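Local coordinates for effector protein Lem4 (lpg1101) (Legionella pneumophila subsp. pneumophila, PDB 6CDW), which has a magnesium-binding domain of haloacid dehalogenase-like fold, consistent with a phosphatase, and as a whole protein may bind small GTPases, at residues R15-V20 / E144-F149. The protein carries 1 engineered substitution. Residues are numbered along the deposited sequence; the frame is centred on the assembly and turned at random.
Sequences RVKNIV and ECLPGF
Val16 and Cys145 bridge their backbones in the approaches to two neighbouring strands of a Rossmann-like sheet, as a single parallel bridge, a worked example of how adjacent strands come into step. The strand order 3-2-1-4-5 and the magnesium ligands Asp25, Asp154 and Asp155 point to the haloacid dehalogenase-like fold; this contact joins the lead-ins to strands 19-23 and 150-153, at the end remote from the metal.

Backbone hydrogen bonds come first. Val16 N reaches Glu144 O at 2.8 Å, and Leu146 N answers to Val16 O, also at 2.8 Å. Farther along, Ile19 N meets Phe149 O at 3.1 Å. Between the bridge and this last bond the 144-149 side takes two extra residues, so Asn18 lies opposite Phe149. Gly148, lacking a side chain, lets its CA come within 3.1 Å of Lys17 O in a CA-H...O contact. Arg150 secures this irregular turn, its guanidinium bonding Lys17 O and Leu146 O.

Apolar contacts flank the backbone bonds. Ile19 CD1 lies 4.2 Å from Cys145 SG, both side chains also touching His139 of helix 132-141. On the more exposed side, the Leu146 CD1 branch packs against Arg15 CG at 4.0 Å, while Leu146 CB meets Lys17 CG, before the lysine chain bends at chi3 and leads away.

One side chain adds a polar link. The Asn18 amide sits 62° from the Phe149 ring plane and is held at both ends, which fixes its rotation: ND2 gives to Gln87 O ahead of strand 89-93. With CG beside its own backbone N (chi1 -54°), OD1 offers an in-plane lone pair to Phe149 N at 3.1 Å.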
loop_
_atom_site.group_PDB
_atom_site.type_symbol
_atom_site.label_atom_id
_atom_site.label_comp_id
_atom_site.label_asym_id
_atom_site.label_seq_id
_atom_site.Cartn_x
_atom_site.Cartn_y
_atom_site.Cartn_z
ATOM N N ARG A 15 18.892 5.888 5.341
ATOM C CA ARG A 15 18.132 5.480 6.517
ATOM C C ARG A 15 16.641 5.629 6.294
ATOM O O ARG A 15 16.181 6.621 5.727
ATOM C CB ARG A 15 18.530 6.294 7.737
ATOM C CG ARG A 15 19.945 6.116 8.144
ATOM C CD ARG A 15 20.316 7.167 9.188
ATOM N NE ARG A 15 21.599 6.938 9.848
ATOM C CZ ARG A 15 22.777 7.263 9.322
ATOM N NH1 ARG A 15 22.836 7.809 8.111
ATOM N NH2 ARG A 15 23.892 7.040 9.997
ATOM N N VAL A 16 15.890 4.626 6.746
ATOM C CA VAL A 16 14.430 4.638 6.751
ATOM C C VAL A 16 13.990 4.301 8.171
ATOM O O VAL A 16 14.220 3.181 8.626
ATOM C CB VAL A 16 13.851 3.609 5.756
ATOM C CG1 VAL A 16 12.353 3.396 5.984
ATOM C CG2 VAL A 16 14.129 4.020 4.329
ATOM N N LYS A 17 13.337 5.246 8.852
ATOM C CA LYS A 17 12.899 5.058 10.233
ATOM C C LYS A 17 11.387 4.874 10.394
ATOM O O LYS A 17 10.959 4.307 11.407
ATOM C CB LYS A 17 13.316 6.265 11.097
ATOM C CG LYS A 17 14.705 6.170 11.615
ATOM C CD LYS A 17 14.989 7.218 12.706
ATOM C CE LYS A 17 16.333 7.919 12.490
ATOM N NZ LYS A 17 16.815 8.658 13.703
ATOM N N ASN A 18 10.580 5.364 9.452
ATOM C CA ASN A 18 9.129 5.414 9.581
ATOM C C ASN A 18 8.515 4.799 8.329
ATOM O O ASN A 18 8.781 5.266 7.219
ATOM C CB ASN A 18 8.637 6.856 9.748
ATOM C CG ASN A 18 9.307 7.574 10.891
ATOM O OD1 ASN A 18 9.265 7.097 12.035
ATOM N ND2 ASN A 18 9.939 8.734 10.601
ATOM N N ILE A 19 7.696 3.763 8.493
ATOM C CA ILE A 19 7.159 3.023 7.347
ATOM C C ILE A 19 5.650 2.868 7.477
ATOM O O ILE A 19 5.124 2.595 8.566
ATOM C CB ILE A 19 7.808 1.638 7.202
ATOM C CG1 ILE A 19 9.331 1.766 7.144
ATOM C CG2 ILE A 19 7.268 0.920 5.939
ATOM C CD1 ILE A 19 10.030 0.402 7.176
ATOM N N VAL A 20 4.958 3.020 6.349
ATOM C CA VAL A 20 3.518 2.853 6.259
ATOM C C VAL A 20 3.292 1.625 5.370
ATOM O O VAL A 20 3.650 1.631 4.184
ATOM C CB VAL A 20 2.830 4.115 5.699
ATOM C CG1 VAL A 20 1.387 3.844 5.505
ATOM C CG2 VAL A 20 3.010 5.322 6.652
ATOM N N GLU A 144 18.930 -0.601 5.518
ATOM C CA GLU A 144 18.586 0.803 5.706
ATOM C C GLU A 144 17.428 1.025 6.682
ATOM O O GLU A 144 17.234 2.156 7.155
ATOM C CB GLU A 144 18.260 1.438 4.352
ATOM C CG GLU A 144 17.060 0.806 3.642
ATOM C CD GLU A 144 17.461 -0.154 2.525
ATOM O OE1 GLU A 144 18.463 -0.888 2.690
ATOM O OE2 GLU A 144 16.769 -0.165 1.474
ATOM N N CYS A 145 16.663 -0.008 6.998
ATOM C CA CYS A 145 15.474 0.144 7.821
ATOM C C CYS A 145 15.863 0.142 9.288
ATOM O O CYS A 145 16.652 -0.701 9.735
ATOM C CB CYS A 145 14.483 -0.990 7.540
ATOM S SG CYS A 145 13.817 -0.873 5.875
ATOM N N LEU A 146 15.307 1.082 10.038
ATOM C CA LEU A 146 15.626 1.269 11.446
ATOM C C LEU A 146 14.326 1.289 12.238
ATOM O O LEU A 146 13.258 1.575 11.681
ATOM C CB LEU A 146 16.398 2.591 11.674
ATOM C CG LEU A 146 17.848 2.600 11.215
ATOM C CD1 LEU A 146 18.385 4.016 11.212
ATOM C CD2 LEU A 146 18.712 1.695 12.143
ATOM N N PRO A 147 14.394 1.028 13.543
ATOM C CA PRO A 147 13.206 1.172 14.400
ATOM C C PRO A 147 12.631 2.576 14.373
ATOM O O PRO A 147 13.363 3.574 14.277
ATOM C CB PRO A 147 13.744 0.865 15.801
ATOM C CG PRO A 147 15.062 0.228 15.599
ATOM C CD PRO A 147 15.605 0.699 14.309
ATOM N N GLY A 148 11.324 2.651 14.575
ATOM C CA GLY A 148 10.605 3.925 14.493
ATOM C C GLY A 148 9.101 3.669 14.371
ATOM O O GLY A 148 8.595 2.644 14.836
ATOM N N PHE A 149 8.415 4.620 13.739
ATOM C CA PHE A 149 6.962 4.591 13.646
ATOM C C PHE A 149 6.519 3.592 12.583
ATOM O O PHE A 149 7.110 3.519 11.501
ATOM C CB PHE A 149 6.429 5.991 13.314
ATOM C CG PHE A 149 4.928 6.049 13.115
ATOM C CD1 PHE A 149 4.069 6.084 14.199
ATOM C CD2 PHE A 149 4.379 6.048 11.843
ATOM C CE1 PHE A 149 2.688 6.156 14.021
ATOM C CE2 PHE A 149 2.978 6.099 11.654
ATOM C CZ PHE A 149 2.140 6.160 12.743
#